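Local structure of peptidyl-prolyl cis-trans isomerase (Hirschia baltica, 5EX2) at residues Asp23-Phe28 / Pro228-Met233; Ile37-Glu42 / Gln50-Val55. The protein probably catalyses the cis-trans isomerisation of peptide bonds preceding proline, as a member of the cyclophilin family of folding helpers. All blocks are in the same frame, centred on the assembly; numbering follows the deposited sequence.

Contact 1: Asp23-Phe28 / Pro228-Met233; sequences DNLVIF and PEAWVM
L25 and I27 of strand 25-30 meet A230 of strand 229-233 and P228 just before it, through carbon atoms. L25 heads toward segment 228-233. With CG anti to the backbone N (chi1 -174°), its branch CD2 reaches to 3.8 Å from CB of A230. The same methyl is 4.2 Å from the carbonyl O of P228, so it touches the backbone there as well. The second point is I27 against P228. Here the two side chains come tip to tip. The I27 chain is extended out to its last carbon (chi2 178°), and CD1 ends 3.7 Å from CG of the P228 ring. The ring carbon CD of P228 is a little farther from that CD1, at 4.1 Å.

The inner part of the contact is the well-filled one. L25, A230 and P228 are buried, and V263 of strand 261-264 packs on both P228 and A230. V219 touches L25 and I27. The more open side is at I27 and E229. I27 is partly exposed, although its tip packs as closely as the rest. E229 starts out away from segment 23-28, and its OE1 makes a long, weak ion pair with K7.

The contact joins the outer face of the cyclophilin barrel to a separate three-stranded sheet. The strands approach through side chains, and the CA atoms of L25 and A230 are 8.2 Å apart. The backbone of segment 23-28 bonds instead within the barrel, L25 and I27 to V219 and V217, V26 and F28 to I37 and V35. The side-chain pairs are apolar, so the contact rests on van der Waals packing and burial of about 164 Å², both sides summed.

Contact 2: Ile37-Glu42 / Gln50-Val55; sequences IELAPE and QIRKVV
L39 keeps CG beside its backbone N and anti to its carbonyl carbon (chi1 -55°), which sends both methyls toward I51 and R52 on the helix. R52 answers with a chain extended from CG to NE. It leaves the helix off to one side, but its far end comes nearer to the strand. The L39 and R52 side chains cross obliquely, with CD1 of L39 3.9 Å from NE of R52. That CD1 lies at the same distance, 3.9 Å, from CG of R52, so the methyl rests against the long aliphatic part as well as the start of the guanidinium. The other branch, CD2 of L39, is 4.2 Å from CG2 of I51. I51 starts toward the strand, but its chain then leads away, which leaves the CG2 branch to make the touch. P41 adds a looser contact, with CG 4.3 Å from NH2 of R52.

The charged end of R52 is used outside this pair of segments. Its NE is hydrogen-bonded to the carbonyl O of D23 and its NH2 to OD1 of N24. Together the two bonds set the guanidinium beside L39 and P41. M218 packs on both L39 and R52. W188 touches L39 and I51. L39 is thus enclosed on several sides by the barrel and the helix.

The interface buries 158 Å², and the CA atoms of L39 and I51 are 8.7 Å apart. V54 and V55 bond back to Q50 and I51, as in a regular helical turn. Helix 45-57 covering one open end of the eight-stranded antiparallel barrel is the arrangement of the cyclophilin fold.

Contact 1 uses strand 25-30 and contact 2 strand 33-39, its neighbour in the barrel sheet, and their centres are 11 Å apart. Along the chain, contact 2 is nested inside the loop closed by contact 1. N24 joins them twice. Its carbonyl O is 2.7 Å from N of L39, a probable backbone hydrogen bond, and its OD1 is 2.9 Å from NH2 of R52, probably another. CD1 of L25 also packs at 3.6 Å from O of I37. Contact 1 lies on the outside of the barrel and contact 2 at its helix-covered end. Both are away from the magnesium site of Q115, Q133 and E135.

Contact 1: Asp23-Phe28 / Pro228-Met233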
ATOM      1  N   ASP A  23     -13.195   4.698  -3.925  1.00 10.82           N
ATOM      2  CA  ASP A  23     -12.871   3.670  -4.902  1.00 11.03           C
ATOM      3  C   ASP A  23     -11.393   3.262  -4.810  1.00 10.54           C
ATOM      4  O   ASP A  23     -10.975   2.338  -5.501  1.00 11.61           O
ATOM      5  CB  ASP A  23     -13.207   4.138  -6.322  1.00 12.68           C
ATOM      6  CG  ASP A  23     -13.544   2.982  -7.247  1.00 14.30           C
ATOM      7  OD1 ASP A  23     -14.243   2.039  -6.806  1.00 15.43           O
ATOM      8  OD2 ASP A  23     -13.119   2.990  -8.419  1.00 17.41           O
ATOM      9  N   ASN A  24     -10.606   3.950  -3.990  1.00 10.92           N
ATOM     10  CA  ASN A  24      -9.226   3.534  -3.733  1.00  9.73           C
ATOM     11  C   ASN A  24      -9.065   2.919  -2.348  1.00 10.15           C
ATOM     12  O   ASN A  24      -7.952   2.764  -1.871  1.00 10.80           O
ATOM     13  CB  ASN A  24      -8.261   4.719  -3.854  1.00  9.68           C
ATOM     14  CG  ASN A  24      -8.150   5.249  -5.256  1.00 10.73           C
ATOM     15  OD1 ASN A  24      -8.543   4.600  -6.209  1.00 13.39           O
ATOM     16  ND2 ASN A  24      -7.609   6.453  -5.384  1.00 14.83           N
ATOM     17  N   LEU A  25     -10.171   2.580  -1.694  1.00  9.09           N
ATOM     18  CA  LEU A  25     -10.121   2.119  -0.313  1.00  9.43           C
ATOM     19  C   LEU A  25     -10.790   0.764  -0.185  1.00  9.69           C
ATOM     20  O   LEU A  25     -11.965   0.613  -0.493  1.00 10.06           O
ATOM     21  CB  LEU A  25     -10.798   3.132   0.611  1.00  9.92           C
ATOM     22  CG  LEU A  25     -10.728   2.895   2.119  1.00 11.50           C
ATOM     23  CD1 LEU A  25      -9.293   2.812   2.623  1.00 12.36           C
ATOM     24  CD2 LEU A  25     -11.473   4.027   2.836  1.00 14.99           C
ATOM     25  N   VAL A  26     -10.026  -0.202   0.309  1.00  8.64           N
ATOM     26  CA  VAL A  26     -10.483  -1.573   0.438  1.00 10.57           C
ATOM     27  C   VAL A  26     -10.461  -1.972   1.898  1.00  8.61           C
ATOM     28  O   VAL A  26      -9.508  -1.684   2.619  1.00  8.91           O
ATOM     29  CB  VAL A  26      -9.573  -2.539  -0.346  1.00 11.87           C
ATOM     30  CG1 VAL A  26     -10.227  -3.909  -0.487  1.00 15.05           C
ATOM     31  CG2 VAL A  26      -9.189  -1.950  -1.704  1.00 21.49           C
ATOM     32  N   ILE A  27     -11.515  -2.653   2.331  1.00  8.81           N
ATOM     33  CA  ILE A  27     -11.579  -3.195   3.674  1.00  9.01           C
ATOM     34  C   ILE A  27     -11.293  -4.695   3.621  1.00  8.96           C
ATOM     35  O   ILE A  27     -12.045  -5.429   3.018  1.00 10.07           O
ATOM     36  CB  ILE A  27     -12.944  -2.973   4.321  1.00  9.23           C
ATOM     37  CG1 ILE A  27     -13.413  -1.523   4.127  1.00  9.86           C
ATOM     38  CG2 ILE A  27     -12.871  -3.326   5.794  1.00 10.74           C
ATOM     39  CD1 ILE A  27     -14.776  -1.261   4.694  1.00 11.49           C
ATOM     40  N   PHE A  28     -10.181  -5.103   4.233  1.00  9.09           N
ATOM     41  CA  PHE A  28      -9.874  -6.515   4.437  1.00  9.96           C
ATOM     42  C   PHE A  28     -10.208  -6.876   5.872  1.00 10.83           C
ATOM     43  O   PHE A  28      -9.484  -6.493   6.785  1.00 10.87           O
ATOM     44  CB  PHE A  28      -8.385  -6.802   4.171  1.00 11.11           C
ATOM     45  CG  PHE A  28      -8.022  -7.038   2.721  1.00 10.13           C
ATOM     46  CD1 PHE A  28      -8.898  -6.744   1.690  1.00 12.00           C
ATOM     47  CD2 PHE A  28      -6.764  -7.540   2.400  1.00  9.45           C
ATOM     48  CE1 PHE A  28      -8.540  -6.980   0.369  1.00 13.51           C
ATOM     49  CE2 PHE A  28      -6.410  -7.770   1.088  1.00 12.12           C
ATOM     50  CZ  PHE A  28      -7.292  -7.486   0.074  1.00 12.87           C
ATOM     51  N   PRO A 228     -16.698   3.876   5.657  1.00 12.88           N
ATOM     52  CA  PRO A 228     -15.662   4.497   6.484  1.00 12.53           C
ATOM     53  C   PRO A 228     -15.040   5.644   5.723  1.00 12.46           C
ATOM     54  O   PRO A 228     -15.039   5.623   4.494  1.00 15.07           O
ATOM     55  CB  PRO A 228     -14.645   3.369   6.734  1.00 13.70           C
ATOM     56  CG  PRO A 228     -15.039   2.251   5.854  1.00 25.08           C
ATOM     57  CD  PRO A 228     -16.437   2.449   5.398  1.00 14.29           C
ATOM     58  N   GLU A 229     -14.536   6.630   6.445  1.00 13.18           N
ATOM     59  CA  GLU A 229     -13.908   7.791   5.832  1.00 12.83           C
ATOM     60  C   GLU A 229     -12.455   7.823   6.277  1.00 11.17           C
ATOM     61  O   GLU A 229     -12.164   7.836   7.472  1.00 14.27           O
ATOM     62  CB  GLU A 229     -14.649   9.079   6.213  1.00 14.82           C
ATOM     63  CG  GLU A 229     -16.106   9.107   5.713  1.00 14.52           C
ATOM     64  CD  GLU A 229     -16.943  10.290   6.211  1.00 20.23           C
ATOM     65  OE1 GLU A 229     -16.388  11.319   6.647  1.00 25.20           O
ATOM     66  OE2 GLU A 229     -18.182  10.177   6.139  1.00 28.65           O
ATOM     67  N   ALA A 230     -11.547   7.827   5.303  1.00 12.47           N
ATOM     68  CA  ALA A 230     -10.117   7.790   5.587  1.00 12.32           C
ATOM     69  C   ALA A 230      -9.418   9.054   5.118  1.00  9.57           C
ATOM     70  O   ALA A 230      -9.787   9.650   4.103  1.00 10.64           O
ATOM     71  CB  ALA A 230      -9.484   6.563   4.938  1.00 12.05           C
ATOM     72  N   TRP A 231      -8.420   9.450   5.885  1.00 10.53           N
ATOM     73  CA  TRP A 231      -7.585  10.587   5.530  1.00  9.07           C
ATOM     74  C   TRP A 231      -6.146  10.188   5.731  1.00  9.47           C
ATOM     75  O   TRP A 231      -5.827   9.396   6.620  1.00  9.83           O
ATOM     76  CB  TRP A 231      -7.907  11.829   6.377  1.00 14.96           C
ATOM     77  CG  TRP A 231      -9.114  12.634   5.957  1.00 16.16           C
ATOM     78  CD1 TRP A 231      -9.134  13.751   5.145  1.00 13.35           C
ATOM     79  CD2 TRP A 231     -10.459  12.427   6.378  1.00 19.49           C
ATOM     80  NE1 TRP A 231     -10.418  14.227   5.032  1.00 21.05           N
ATOM     81  CE2 TRP A 231     -11.252  13.429   5.774  1.00 12.96           C
ATOM     82  CE3 TRP A 231     -11.074  11.481   7.192  1.00 16.44           C
ATOM     83  CZ2 TRP A 231     -12.624  13.510   5.968  1.00 17.05           C
ATOM     84  CZ3 TRP A 231     -12.433  11.560   7.385  1.00 18.65           C
ATOM     85  CH2 TRP A 231     -13.201  12.566   6.772  1.00 22.65           C
ATOM     86  N   VAL A 232      -5.285  10.754   4.900  1.00  7.47           N
ATOM     87  CA  VAL A 232      -3.844  10.530   4.957  1.00  8.10           C
ATOM     88  C   VAL A 232      -3.197  11.887   5.044  1.00  8.59           C
ATOM     89  O   VAL A 232      -3.557  12.798   4.302  1.00  9.41           O
ATOM     90  CB  VAL A 232      -3.339   9.754   3.727  1.00  7.87           C
ATOM     91  CG1 VAL A 232      -1.826   9.604   3.748  1.00  8.59           C
ATOM     92  CG2 VAL A 232      -4.013   8.416   3.646  1.00  9.01           C
ATOM     93  N   MET A 233      -2.270  12.039   5.968  1.00  6.68           N
ATOM     94  CA  MET A 233      -1.567  13.306   6.118  1.00  7.72           C
ATOM     95  C   MET A 233      -0.863  13.672   4.809  1.00  8.60           C
ATOM     96  O   MET A 233      -0.333  12.830   4.101  1.00  8.85           O
ATOM     97  CB  MET A 233      -0.571  13.228   7.277  1.00  8.54           C
ATOM     98  CG  MET A 233       0.197  14.543   7.549  1.00  8.05           C
ATOM     99  SD  MET A 233       1.176  14.471   9.034  1.00  8.74           S
ATOM    100  CE  MET A 233      -0.078  14.572  10.308  1.00 10.45           C
TER

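Contact 2: Ile37-Glu42 / Gln50-Val55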
ATOM      1  N   ILE A  37      -6.840  -0.768   3.249  1.00  7.51           N
ATOM      2  CA  ILE A  37      -5.785  -0.606   2.258  1.00  7.56           C
ATOM      3  C   ILE A  37      -6.160   0.509   1.289  1.00  8.85           C
ATOM      4  O   ILE A  37      -7.265   0.508   0.733  1.00  9.40           O
ATOM      5  CB  ILE A  37      -5.560  -1.908   1.478  1.00 10.16           C
ATOM      6  CG1 ILE A  37      -5.064  -2.991   2.429  1.00 10.32           C
ATOM      7  CG2 ILE A  37      -4.557  -1.692   0.337  1.00 10.33           C
ATOM      8  CD1 ILE A  37      -5.099  -4.386   1.851  1.00 10.50           C
ATOM      9  N   GLU A  38      -5.254   1.459   1.087  1.00  6.87           N
ATOM     10  CA  GLU A  38      -5.411   2.431   0.013  1.00  7.83           C
ATOM     11  C   GLU A  38      -4.687   1.924  -1.228  1.00  7.81           C
ATOM     12  O   GLU A  38      -3.498   1.621  -1.197  1.00  8.55           O
ATOM     13  CB  GLU A  38      -4.898   3.837   0.382  1.00  8.67           C
ATOM     14  CG  GLU A  38      -5.298   4.840  -0.695  1.00  9.38           C
ATOM     15  CD  GLU A  38      -4.816   6.260  -0.481  1.00  8.56           C
ATOM     16  OE1 GLU A  38      -4.047   6.524   0.462  1.00 11.84           O
ATOM     17  OE2 GLU A  38      -5.226   7.114  -1.294  1.00 11.84           O
ATOM     18  N   LEU A  39      -5.422   1.869  -2.326  1.00  8.61           N
ATOM     19  CA  LEU A  39      -4.875   1.522  -3.624  1.00  9.05           C
ATOM     20  C   LEU A  39      -4.097   2.695  -4.206  1.00  8.14           C
ATOM     21  O   LEU A  39      -4.446   3.860  -3.981  1.00  9.97           O
ATOM     22  CB  LEU A  39      -5.989   1.146  -4.584  1.00  9.12           C
ATOM     23  CG  LEU A  39      -6.904   0.046  -4.079  1.00 11.29           C
ATOM     24  CD1 LEU A  39      -8.090  -0.146  -5.022  1.00 15.21           C
ATOM     25  CD2 LEU A  39      -6.113  -1.252  -3.899  1.00 14.68           C
ATOM     26  N   ALA A  40      -3.066   2.391  -4.989  1.00  8.90           N
ATOM     27  CA  ALA A  40      -2.195   3.397  -5.578  1.00  8.93           C
ATOM     28  C   ALA A  40      -2.206   3.319  -7.106  1.00 12.28           C
ATOM     29  O   ALA A  40      -1.292   2.740  -7.706  1.00 12.08           O
ATOM     30  CB  ALA A  40      -0.784   3.217  -5.059  1.00 13.63           C
ATOM     31  N   PRO A  41      -3.228   3.903  -7.746  1.00 13.33           N
ATOM     32  CA  PRO A  41      -3.376   3.724  -9.194  1.00 12.39           C
ATOM     33  C   PRO A  41      -2.244   4.330 -10.007  1.00 17.28           C
ATOM     34  O   PRO A  41      -1.959   3.845 -11.103  1.00 17.49           O
ATOM     35  CB  PRO A  41      -4.687   4.445  -9.522  1.00 20.45           C
ATOM     36  CG  PRO A  41      -5.359   4.716  -8.252  1.00 18.11           C
ATOM     37  CD  PRO A  41      -4.381   4.590  -7.136  1.00 16.70           C
ATOM     38  N   GLU A  42      -1.595   5.362  -9.489  1.00 15.77           N
ATOM     39  CA  GLU A  42      -0.530   6.005 -10.232  1.00 15.23           C
ATOM     40  C   GLU A  42       0.745   5.147 -10.201  1.00 14.82           C
ATOM     41  O   GLU A  42       1.628   5.312 -11.042  1.00 17.04           O
ATOM     42  CB  GLU A  42      -0.281   7.406  -9.658  1.00 22.88           C
ATOM     43  CG  GLU A  42      -1.520   8.306  -9.779  1.00 39.68           C
ATOM     44  CD  GLU A  42      -1.313   9.718  -9.256  1.00 41.45           C
ATOM     45  OE1 GLU A  42      -1.482   9.926  -8.034  1.00 41.62           O
ATOM     46  OE2 GLU A  42      -1.007  10.622 -10.062  1.00 42.77           O
ATOM     47  N   GLN A  50      -7.077  -4.806 -11.169  1.00  9.92           N
ATOM     48  CA  GLN A  50      -7.210  -6.229 -10.851  1.00 11.55           C
ATOM     49  C   GLN A  50      -7.761  -6.447  -9.454  1.00  8.69           C
ATOM     50  O   GLN A  50      -8.659  -7.267  -9.248  1.00  9.25           O
ATOM     51  CB  GLN A  50      -5.862  -6.918 -10.998  1.00 12.22           C
ATOM     52  CG  GLN A  50      -5.853  -8.418 -10.709  1.00 12.83           C
ATOM     53  CD  GLN A  50      -6.294  -9.268 -11.885  1.00 16.05           C
ATOM     54  OE1 GLN A  50      -6.749  -8.762 -12.909  1.00 16.29           O
ATOM     55  NE2 GLN A  50      -6.131 -10.580 -11.748  1.00 13.63           N
ATOM     56  N   ILE A  51      -7.237  -5.727  -8.472  1.00 10.01           N
ATOM     57  CA  ILE A  51      -7.692  -5.916  -7.097  1.00 10.44           C
ATOM     58  C   ILE A  51      -9.162  -5.532  -6.970  1.00 10.73           C
ATOM     59  O   ILE A  51      -9.934  -6.265  -6.376  1.00  9.05           O
ATOM     60  CB  ILE A  51      -6.834  -5.118  -6.103  1.00  8.88           C
ATOM     61  CG1 ILE A  51      -5.385  -5.662  -6.095  1.00 10.03           C
ATOM     62  CG2 ILE A  51      -7.439  -5.144  -4.711  1.00 11.36           C
ATOM     63  CD1 ILE A  51      -5.224  -7.145  -5.742  1.00 15.22           C
ATOM     64  N   ARG A  52      -9.567  -4.406  -7.539  1.00  9.60           N
ATOM     65  CA  ARG A  52     -10.990  -4.056  -7.501  1.00 10.18           C
ATOM     66  C   ARG A  52     -11.853  -5.158  -8.098  1.00 10.69           C
ATOM     67  O   ARG A  52     -12.889  -5.527  -7.541  1.00 10.74           O
ATOM     68  CB  ARG A  52     -11.267  -2.759  -8.257  1.00 11.24           C
ATOM     69  CG  ARG A  52     -10.666  -1.525  -7.641  1.00 11.20           C
ATOM     70  CD  ARG A  52     -11.360  -0.274  -8.150  1.00 12.63           C
ATOM     71  NE  ARG A  52     -10.596   0.916  -7.804  1.00 14.33           N
ATOM     72  CZ  ARG A  52      -9.767   1.543  -8.627  1.00 13.83           C
ATOM     73  NH1 ARG A  52      -9.593   1.127  -9.878  1.00 14.85           N
ATOM     74  NH2 ARG A  52      -9.118   2.609  -8.196  1.00 13.99           N
ATOM     75  N   LYS A  53     -11.427  -5.672  -9.238  1.00 10.77           N
ATOM     76  CA  LYS A  53     -12.141  -6.729  -9.925  1.00 12.19           C
ATOM     77  C   LYS A  53     -12.260  -7.969  -9.048  1.00 11.00           C
ATOM     78  O   LYS A  53     -13.346  -8.519  -8.897  1.00 10.69           O
ATOM     79  CB  LYS A  53     -11.422  -7.049 -11.234  1.00 13.75           C
ATOM     80  CG  LYS A  53     -11.999  -8.188 -12.039  1.00 15.95           C
ATOM     81  CD  LYS A  53     -11.157  -8.433 -13.294  1.00 22.88           C
ATOM     82  CE  LYS A  53     -11.654  -9.636 -14.087  1.00 32.55           C
ATOM     83  NZ  LYS A  53     -12.919  -9.351 -14.816  1.00 39.64           N
ATOM     84  N   VAL A  54     -11.153  -8.427  -8.474  1.00  9.05           N
ATOM     85  CA  VAL A  54     -11.198  -9.651  -7.673  1.00 10.09           C
ATOM     86  C   VAL A  54     -12.047  -9.443  -6.411  1.00  8.93           C
ATOM     87  O   VAL A  54     -12.865 -10.286  -6.052  1.00 10.23           O
ATOM     88  CB  VAL A  54      -9.772 -10.132  -7.317  1.00 10.58           C
ATOM     89  CG1 VAL A  54      -9.814 -11.370  -6.439  1.00 11.44           C
ATOM     90  CG2 VAL A  54      -8.994 -10.435  -8.585  1.00 14.50           C
ATOM     91  N   VAL A  55     -11.889  -8.304  -5.756  1.00  9.34           N
ATOM     92  CA  VAL A  55     -12.690  -8.005  -4.581  1.00  9.30           C
ATOM     93  C   VAL A  55     -14.169  -8.128  -4.929  1.00 10.20           C
ATOM     94  O   VAL A  55     -14.934  -8.775  -4.212  1.00 11.53           O
ATOM     95  CB  VAL A  55     -12.369  -6.583  -4.020  1.00  8.12           C
ATOM     96  CG1 VAL A  55     -13.409  -6.147  -2.991  1.00  9.32           C
ATOM     97  CG2 VAL A  55     -10.991  -6.558  -3.399  1.00  8.92           C
TER